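Local coordinates for protein TonB-dependent siderophore receptor (Pseudomonas aeruginosa 39016, PDB 5NEC) that probably imports iron-loaded siderophores across the outer membrane, drawing on energy relayed by TonB, at residues V261-R265 / F703-Y707; D282-V288 / N300-N306; G326-R330 / S387-P392. One frame throughout, in Å; residues are numbered along the deposited sequence.

Interaction 1: V261-R265 / F703-Y707; sequences VNVDR and FDKKY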
loop_
_atom_site.group_PDB
_atom_site.type_symbol
_atom_site.label_atom_id
_atom_site.label_comp_id
_atom_site.label_asym_id
_atom_site.label_seq_id
_atom_site.Cartn_x
_atom_site.Cartn_y
_atom_site.Cartn_z
ATOM N N VAL A 261 25.425 3.483 -5.826
ATOM C CA VAL A 261 26.513 4.415 -6.178
ATOM C C VAL A 261 26.166 5.851 -5.765
ATOM O O VAL A 261 25.004 6.196 -5.668
ATOM C CB VAL A 261 26.907 4.362 -7.664
ATOM C CG1 VAL A 261 27.417 2.974 -8.028
ATOM C CG2 VAL A 261 25.749 4.766 -8.569
ATOM N N ASN A 262 27.185 6.654 -5.493
ATOM C CA ASN A 262 27.022 8.062 -5.184
ATOM C C ASN A 262 27.294 8.891 -6.442
ATOM O O ASN A 262 28.427 9.050 -6.857
ATOM C CB ASN A 262 27.925 8.466 -4.028
ATOM C CG ASN A 262 27.632 9.865 -3.517
ATOM O OD1 ASN A 262 26.474 10.255 -3.340
ATOM N ND2 ASN A 262 28.690 10.640 -3.277
ATOM N N VAL A 263 26.225 9.387 -7.049
ATOM C CA VAL A 263 26.266 10.205 -8.253
ATOM C C VAL A 263 25.398 11.435 -8.011
ATOM O O VAL A 263 24.790 11.576 -6.955
ATOM C CB VAL A 263 25.759 9.417 -9.487
ATOM C CG1 VAL A 263 26.700 8.252 -9.817
ATOM C CG2 VAL A 263 24.329 8.912 -9.308
ATOM N N ASP A 264 25.335 12.349 -8.968
ATOM C CA ASP A 264 24.512 13.542 -8.786
ATOM C C ASP A 264 23.056 13.146 -8.507
ATOM O O ASP A 264 22.559 12.126 -9.003
ATOM C CB ASP A 264 24.610 14.457 -10.002
ATOM C CG ASP A 264 25.951 15.197 -10.077
ATOM O OD1 ASP A 264 26.819 15.043 -9.169
ATOM O OD2 ASP A 264 26.139 15.955 -11.052
ATOM N N ARG A 265 22.395 13.948 -7.687
ATOM C CA ARG A 265 21.058 13.640 -7.197
ATOM C C ARG A 265 20.050 13.308 -8.315
ATOM O O ARG A 265 19.314 12.334 -8.205
ATOM C CB ARG A 265 20.543 14.803 -6.357
ATOM C CG ARG A 265 19.248 14.514 -5.596
ATOM C CD ARG A 265 18.561 15.809 -5.153
ATOM N NE ARG A 265 19.317 16.445 -4.092
ATOM C CZ ARG A 265 19.290 16.083 -2.803
ATOM N NH1 ARG A 265 18.517 15.070 -2.352
ATOM N NH2 ARG A 265 20.056 16.750 -1.946
ATOM N N PHE A 703 15.058 18.759 4.996
ATOM C CA PHE A 703 16.509 18.867 4.830
ATOM C C PHE A 703 17.048 18.307 3.490
ATOM O O PHE A 703 18.254 18.207 3.303
ATOM C CB PHE A 703 17.193 18.256 6.070
ATOM C CG PHE A 703 16.827 18.966 7.356
ATOM C CD1 PHE A 703 17.377 20.214 7.656
ATOM C CD2 PHE A 703 15.893 18.427 8.239
ATOM C CE1 PHE A 703 17.029 20.888 8.824
ATOM C CE2 PHE A 703 15.534 19.099 9.402
ATOM C CZ PHE A 703 16.102 20.336 9.693
ATOM N N ASP A 704 16.163 17.987 2.547
ATOM C CA ASP A 704 16.561 17.504 1.219
ATOM C C ASP A 704 17.480 16.279 1.307
ATOM O O ASP A 704 18.448 16.158 0.571
ATOM C CB ASP A 704 17.221 18.653 0.434
ATOM C CG ASP A 704 17.088 18.518 -1.090
ATOM O OD1 ASP A 704 16.219 17.769 -1.599
ATOM O OD2 ASP A 704 17.870 19.207 -1.790
ATOM N N LYS A 705 17.164 15.370 2.221
ATOM C CA LYS A 705 17.926 14.143 2.378
ATOM C C LYS A 705 17.776 13.293 1.127
ATOM O O LYS A 705 16.661 13.099 0.634
ATOM C CB LYS A 705 17.424 13.379 3.602
ATOM C CG LYS A 705 18.052 12.016 3.839
ATOM C CD LYS A 705 19.535 12.102 4.160
ATOM C CE LYS A 705 20.073 10.718 4.471
ATOM N NZ LYS A 705 21.327 10.769 5.275
ATOM N N LYS A 706 18.902 12.803 0.608
ATOM C CA LYS A 706 18.877 11.818 -0.458
ATOM C C LYS A 706 18.815 10.437 0.194
ATOM O O LYS A 706 19.622 10.114 1.064
ATOM C CB LYS A 706 20.076 11.944 -1.388
ATOM C CG LYS A 706 19.884 11.184 -2.700
ATOM C CD LYS A 706 21.021 11.363 -3.700
ATOM C CE LYS A 706 22.256 10.595 -3.274
ATOM N NZ LYS A 706 23.434 11.094 -4.016
ATOM N N TYR A 707 17.816 9.649 -0.187
ATOM C CA TYR A 707 17.636 8.326 0.379
ATOM C C TYR A 707 16.862 7.432 -0.572
ATOM O O TYR A 707 16.297 7.889 -1.568
ATOM C CB TYR A 707 16.961 8.390 1.768
ATOM C CG TYR A 707 15.487 8.768 1.756
ATOM C CD1 TYR A 707 14.489 7.782 1.695
ATOM C CD2 TYR A 707 15.089 10.106 1.807
ATOM C CE1 TYR A 707 13.145 8.123 1.680
ATOM C CE2 TYR A 707 13.747 10.455 1.806
ATOM C CZ TYR A 707 12.777 9.466 1.742
ATOM O OH TYR A 707 11.450 9.814 1.738
#

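Interaction 2: D282-V288 / N300-N306; sequences DTSTITV and NTSRYGN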
loop_
_atom_site.group_PDB
_atom_site.type_symbol
_atom_site.label_atom_id
_atom_site.label_comp_id
_atom_site.label_asym_id
_atom_site.label_seq_id
_atom_site.Cartn_x
_atom_site.Cartn_y
_atom_site.Cartn_z
ATOM N N ASP A 282 -10.472 -0.141 -13.879
ATOM C CA ASP A 282 -11.928 0.008 -13.789
ATOM C C ASP A 282 -12.460 -0.996 -12.775
ATOM O O ASP A 282 -12.135 -2.176 -12.863
ATOM C CB ASP A 282 -12.566 -0.275 -15.129
ATOM C CG ASP A 282 -12.423 0.867 -16.080
ATOM O OD1 ASP A 282 -13.126 1.869 -15.856
ATOM O OD2 ASP A 282 -11.610 0.796 -17.044
ATOM N N THR A 283 -13.259 -0.536 -11.817
ATOM C CA THR A 283 -13.844 -1.405 -10.795
ATOM C C THR A 283 -15.302 -0.985 -10.520
ATOM O O THR A 283 -15.583 0.185 -10.246
ATOM C CB THR A 283 -12.989 -1.365 -9.522
ATOM O OG1 THR A 283 -11.713 -1.901 -9.838
ATOM C CG2 THR A 283 -13.553 -2.219 -8.410
ATOM N N SER A 284 -16.214 -1.947 -10.644
ATOM C CA SER A 284 -17.627 -1.763 -10.373
ATOM C C SER A 284 -17.940 -2.593 -9.159
ATOM O O SER A 284 -17.541 -3.746 -9.110
ATOM C CB SER A 284 -18.465 -2.256 -11.541
ATOM O OG SER A 284 -18.358 -1.374 -12.636
ATOM N N THR A 285 -18.642 -2.014 -8.183
ATOM C CA THR A 285 -19.012 -2.735 -6.967
ATOM C C THR A 285 -20.499 -2.512 -6.703
ATOM O O THR A 285 -20.979 -1.383 -6.801
ATOM C CB THR A 285 -18.169 -2.269 -5.751
ATOM O OG1 THR A 285 -16.782 -2.376 -6.068
ATOM C CG2 THR A 285 -18.430 -3.132 -4.531
ATOM N N ILE A 286 -21.214 -3.588 -6.377
ATOM C CA ILE A 286 -22.651 -3.547 -6.058
ATOM C C ILE A 286 -22.873 -4.263 -4.747
ATOM O O ILE A 286 -22.586 -5.452 -4.637
ATOM C CB ILE A 286 -23.488 -4.223 -7.172
ATOM C CG1 ILE A 286 -23.412 -3.360 -8.436
ATOM C CG2 ILE A 286 -24.941 -4.368 -6.778
ATOM C CD1 ILE A 286 -23.735 -4.074 -9.703
ATOM N N THR A 287 -23.399 -3.540 -3.760
ATOM C CA THR A 287 -23.580 -4.060 -2.402
ATOM C C THR A 287 -25.066 -3.991 -2.026
ATOM O O THR A 287 -25.663 -2.919 -2.104
ATOM C CB THR A 287 -22.723 -3.250 -1.395
ATOM O OG1 THR A 287 -21.358 -3.243 -1.831
ATOM C CG2 THR A 287 -22.765 -3.868 -0.014
ATOM N N VAL A 288 -25.654 -5.126 -1.632
ATOM C CA VAL A 288 -27.038 -5.195 -1.133
ATOM C C VAL A 288 -27.030 -5.662 0.332
ATOM O O VAL A 288 -26.491 -6.722 0.633
ATOM C CB VAL A 288 -27.902 -6.152 -1.984
ATOM C CG1 VAL A 288 -29.340 -6.210 -1.451
ATOM C CG2 VAL A 288 -27.903 -5.703 -3.439
ATOM N N ASN A 300 -24.757 -8.967 0.429
ATOM C CA ASN A 300 -24.148 -9.524 -0.780
ATOM C C ASN A 300 -23.396 -8.424 -1.485
ATOM O O ASN A 300 -23.910 -7.336 -1.647
ATOM C CB ASN A 300 -25.179 -10.144 -1.719
ATOM C CG ASN A 300 -24.540 -10.999 -2.794
ATOM O OD1 ASN A 300 -24.369 -12.199 -2.627
ATOM N ND2 ASN A 300 -24.150 -10.373 -3.895
ATOM N N THR A 301 -22.175 -8.729 -1.906
ATOM C CA THR A 301 -21.321 -7.793 -2.596
ATOM C C THR A 301 -20.822 -8.452 -3.869
ATOM O O THR A 301 -20.353 -9.589 -3.851
ATOM C CB THR A 301 -20.132 -7.391 -1.712
ATOM O OG1 THR A 301 -20.634 -6.841 -0.489
ATOM C CG2 THR A 301 -19.232 -6.341 -2.406
ATOM N N SER A 302 -20.944 -7.730 -4.975
ATOM C CA SER A 302 -20.443 -8.173 -6.258
ATOM C C SER A 302 -19.452 -7.150 -6.742
ATOM O O SER A 302 -19.757 -5.962 -6.746
ATOM C CB SER A 302 -21.585 -8.301 -7.257
ATOM O OG SER A 302 -22.533 -9.206 -6.743
ATOM N N ARG A 303 -18.265 -7.609 -7.129
ATOM C CA ARG A 303 -17.270 -6.744 -7.726
ATOM C C ARG A 303 -16.823 -7.323 -9.079
ATOM O O ARG A 303 -16.483 -8.506 -9.178
ATOM C CB ARG A 303 -16.089 -6.541 -6.765
ATOM C CG ARG A 303 -14.993 -5.662 -7.352
ATOM C CD ARG A 303 -14.009 -5.220 -6.291
ATOM N NE ARG A 303 -14.597 -4.214 -5.425
ATOM C CZ ARG A 303 -14.135 -3.878 -4.220
ATOM N NH1 ARG A 303 -13.049 -4.452 -3.705
ATOM N NH2 ARG A 303 -14.758 -2.935 -3.515
ATOM N N TYR A 304 -16.870 -6.492 -10.118
ATOM C CA TYR A 304 -16.186 -6.755 -11.368
ATOM C C TYR A 304 -15.054 -5.721 -11.522
ATOM O O TYR A 304 -15.277 -4.515 -11.397
ATOM C CB TYR A 304 -17.132 -6.694 -12.565
ATOM C CG TYR A 304 -16.414 -7.066 -13.851
ATOM C CD1 TYR A 304 -16.360 -8.404 -14.282
ATOM C CD2 TYR A 304 -15.729 -6.108 -14.602
ATOM C CE1 TYR A 304 -15.664 -8.767 -15.430
ATOM C CE2 TYR A 304 -15.033 -6.465 -15.745
ATOM C CZ TYR A 304 -15.005 -7.786 -16.162
ATOM O OH TYR A 304 -14.308 -8.116 -17.296
ATOM N N GLY A 305 -13.852 -6.207 -11.828
ATOM C CA GLY A 305 -12.669 -5.364 -11.997
ATOM C C GLY A 305 -11.919 -5.692 -13.267
ATOM O O GLY A 305 -11.943 -6.810 -13.730
ATOM N N ASN A 306 -11.221 -4.704 -13.808
ATOM C CA ASN A 306 -10.559 -4.797 -15.096
ATOM C C ASN A 306 -9.346 -3.854 -15.073
ATOM O O ASN A 306 -9.521 -2.647 -14.891
ATOM C CB ASN A 306 -11.573 -4.375 -16.158
ATOM C CG ASN A 306 -10.974 -4.232 -17.535
ATOM O OD1 ASN A 306 -9.981 -4.882 -17.862
ATOM N ND2 ASN A 306 -11.518 -3.320 -18.315
#

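Interaction 3: G326-R330 / S387-P392; sequences GSVWR and SNKCNP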
loop_
_atom_site.group_PDB
_atom_site.type_symbol
_atom_site.label_atom_id
_atom_site.label_comp_id
_atom_site.label_asym_id
_atom_site.label_seq_id
_atom_site.Cartn_x
_atom_site.Cartn_y
_atom_site.Cartn_z
ATOM N N GLY A 326 33.090 3.630 -15.626
ATOM C CA GLY A 326 32.401 4.914 -15.806
ATOM C C GLY A 326 31.223 4.938 -16.777
ATOM O O GLY A 326 30.831 6.021 -17.244
ATOM N N SER A 327 30.655 3.762 -17.078
ATOM C CA SER A 327 29.518 3.650 -18.001
ATOM C C SER A 327 28.383 2.750 -17.492
ATOM O O SER A 327 28.522 2.005 -16.513
ATOM C CB SER A 327 29.997 3.166 -19.363
ATOM O OG SER A 327 30.408 1.832 -19.298
ATOM N N VAL A 328 27.243 2.843 -18.171
ATOM C CA VAL A 328 26.008 2.149 -17.768
ATOM C C VAL A 328 25.304 1.566 -18.992
ATOM O O VAL A 328 24.954 2.313 -19.905
ATOM C CB VAL A 328 25.038 3.126 -17.068
ATOM C CG1 VAL A 328 23.695 2.465 -16.794
ATOM C CG2 VAL A 328 25.646 3.672 -15.774
ATOM N N TRP A 329 25.057 0.259 -18.982
ATOM C CA TRP A 329 24.180 -0.361 -19.979
ATOM C C TRP A 329 22.700 -0.077 -19.632
ATOM O O TRP A 329 22.259 -0.349 -18.513
ATOM C CB TRP A 329 24.434 -1.860 -20.033
ATOM C CG TRP A 329 23.490 -2.632 -20.861
ATOM C CD1 TRP A 329 23.094 -2.347 -22.120
ATOM C CD2 TRP A 329 22.834 -3.846 -20.489
ATOM N NE1 TRP A 329 22.226 -3.326 -22.579
ATOM C CE2 TRP A 329 22.045 -4.253 -21.588
ATOM C CE3 TRP A 329 22.835 -4.631 -19.333
ATOM C CZ2 TRP A 329 21.256 -5.406 -21.566
ATOM C CZ3 TRP A 329 22.065 -5.799 -19.313
ATOM C CH2 TRP A 329 21.283 -6.168 -20.433
ATOM N N ARG A 330 21.966 0.501 -20.579
ATOM C CA ARG A 330 20.524 0.760 -20.413
ATOM C C ARG A 330 19.726 -0.498 -20.707
ATOM O O ARG A 330 19.186 -0.684 -21.784
ATOM C CB ARG A 330 20.054 1.893 -21.303
ATOM C CG ARG A 330 20.547 3.237 -20.818
ATOM C CD ARG A 330 20.241 4.280 -21.870
ATOM N NE ARG A 330 20.439 5.654 -21.426
ATOM C CZ ARG A 330 20.871 6.652 -22.201
ATOM N NH1 ARG A 330 21.210 6.445 -23.472
ATOM N NH2 ARG A 330 21.008 7.872 -21.691
ATOM N N SER A 387 26.938 -7.881 -26.236
ATOM C CA SER A 387 25.492 -7.581 -25.976
ATOM C C SER A 387 25.178 -6.501 -24.924
ATOM O O SER A 387 24.387 -5.590 -25.179
ATOM C CB SER A 387 24.701 -8.865 -25.640
ATOM O OG SER A 387 25.073 -9.940 -26.490
ATOM N N ASN A 388 25.802 -6.593 -23.751
ATOM C CA ASN A 388 25.445 -5.753 -22.588
ATOM C C ASN A 388 26.664 -5.092 -21.897
ATOM O O ASN A 388 26.548 -4.635 -20.756
ATOM C CB ASN A 388 24.668 -6.612 -21.579
ATOM C CG ASN A 388 25.433 -7.848 -21.148
ATOM O OD1 ASN A 388 26.634 -7.956 -21.355
ATOM N ND2 ASN A 388 24.739 -8.775 -20.523
ATOM N N LYS A 389 27.812 -5.020 -22.589
ATOM C CA LYS A 389 29.017 -4.378 -22.044
ATOM C C LYS A 389 29.251 -3.019 -22.689
ATOM O O LYS A 389 28.898 -2.804 -23.845
ATOM C CB LYS A 389 30.246 -5.274 -22.233
ATOM C CG LYS A 389 30.123 -6.661 -21.606
ATOM C CD LYS A 389 30.020 -6.544 -20.096
ATOM C CE LYS A 389 30.124 -7.897 -19.408
ATOM N NZ LYS A 389 28.885 -8.707 -19.588
ATOM N N CYS A 390 29.872 -2.128 -21.919
ATOM C CA CYS A 390 30.007 -0.693 -22.229
ATOM C C CYS A 390 31.328 -0.177 -21.689
ATOM O O CYS A 390 31.852 -0.709 -20.726
ATOM C CB CYS A 390 28.953 0.154 -21.500
ATOM S SG CYS A 390 27.276 -0.119 -21.980
ATOM N N ASN A 391 31.788 0.917 -22.273
ATOM C CA ASN A 391 32.908 1.693 -21.726
ATOM C C ASN A 391 32.741 3.109 -22.317
ATOM O O ASN A 391 31.868 3.317 -23.172
ATOM C CB ASN A 391 34.266 1.047 -22.088
ATOM C CG ASN A 391 34.451 0.871 -23.572
ATOM O OD1 ASN A 391 34.323 1.826 -24.350
ATOM N ND2 ASN A 391 34.697 -0.358 -23.995
ATOM N N PRO A 392 33.548 4.080 -21.859
ATOM C CA PRO A 392 33.344 5.455 -22.349
ATOM C C PRO A 392 33.397 5.687 -23.865
ATOM O O PRO A 392 32.749 6.592 -24.364
ATOM C CB PRO A 392 34.409 6.256 -21.594
ATOM C CG PRO A 392 34.508 5.531 -20.284
ATOM C CD PRO A 392 34.437 4.068 -20.683
#

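Interaction 1: V261-R265 / F703-Y707
Two long basic side chains, R265 and K706, cross between these loops in opposite directions, each ending on acceptors of the other segment. They supply 194 of the 273 Å² buried here, although their CA atoms stay 7.3 Å apart. K706 NZ donates to N262 OD1 at 3.2 Å and, weakly, to V263 O at 3.3 Å. The R265 guanidinium straddles the carbonyl of D704: NH1 lies 3.1 Å and NH2 3.0 Å from D704 O, both weak bonds (N-H...O 132° and 134°). R265 NH2 also forms a salt bridge with D704 OD2 at 3.3 Å, but that oxygen sits over the guanidinium face, so the attraction is electrostatic. D704 OD1 is satisfied by R723 N, and R265 O by Q719 NE2. These polar contacts join two surface loops between barrel strands, consistent with the extracellular side of a TonB-dependent receptor. Segment 261-265 follows strand 244-245, V261 bonding through its backbone to P245; 703-707 leads from strand 693-700 into 708-711, with the Y707 ring stacked on Y678 of strand 674-688.

Interaction 2: D282-V288 / N300-N306
N300 opens with two hydrogen bonds to V288, N300 N to V288 O and V288 N to N300 O, each 2.8 Å. T301 faces T287 in a non-hydrogen-bonded pair (CA-CA 4.4 Å), its CG2 3.9 Å from T285 CG2. S302 repeats this pair of hydrogen bonds with I286 (S302 N to I286 O, I286 N to S302 O, both 2.8 Å). R303 bends across the neighbouring strand: NE donates to T285 OG1 at 2.9 Å and CD meets T283 CG2 at 3.7 Å, while NH1 reaches V108 O of the plug. Y304 pairs with S284 (S284 N to Y304 O, 2.8 Å), its side chain on the other face, where bound C8E detergent touches it and S302. G305 approaches T283 to 4.3 Å between CA atoms, and N306 N closes on D282 O at 2.8 Å. With axes 4.7 Å apart at 172°, this is an antiparallel hairpin in a TonB-dependent receptor barrel, its T285 and R303 face turned to the plug and its Y304 face to detergent.

Interaction 3: G326-R330 / S387-P392
The backbones run in roughly opposite directions, with S327 CA 5.4 Å from N391 CA and W329 CA 6.1 Å from N388 CA, yet no beta bridge forms. The 327-330 part is extended strand, whereas 387-392 is irregular: S387 has a positive phi of 70° before the chain straightens through C390 and N391. G326 also has a positive phi (94°), and a CB there would collide with the preceding carbonyl oxygen, which calls for glycine. In the absence of hydrogen bonds between the segments, their 340 Å² interface rests on side-chain contacts. The best defined is a CH-pi interaction: N388 CB stands 3.3 Å from the centroid of the six-membered ring of W329, only 3° off the ring normal. K389 NZ donates to N388 OD1 at 3.0 Å within the loop, and reaches Q320 as well. C390 directs its side chain at the strand, placing SG 3.7 Å from W329 CA and 3.9 Å from W329 CB. S327 OG comes within 3.1 Å of C390 CB; the same hydroxyl is hydrogen-bonded to N325 OD1, and although N391 N lies 3.4 Å from S327 OG, the angle there is too poor for a bond. A disulfide from C390 to C403 ties the loop covalently to strand 403-405, whose T404 shares backbone hydrogen bonding with V328. Strand 327-354 thus enters the beta-barrel sheet with 403-405 and 296-316 as neighbours, while the disulfide-bonded 387-392 loop packs over W329 and S327 at the strand's beginning, probably on the extracellular side.

Interactions 1 and 3 lie on the same side of the chain's centre, 23 Å apart between centres and about 7 Å between nearest atoms. They do not touch, but Y269 bridges the gap: V263 of interaction 1 packs on it, and R330 of interaction 3 bonds to its carbonyl. Both involve long loops between barrel strands, consistent with the extracellular end. Interaction 2 sits in the barrel wall, with centres 43 Å from interaction 1 and 49 Å from interaction 3; strands 296-316 and 327-354, adjacent in the sheet, connect it to the latter. The bound C8E at interaction 2 is a detergent contact on the barrel's outer surface, which says nothing of where a siderophore binds.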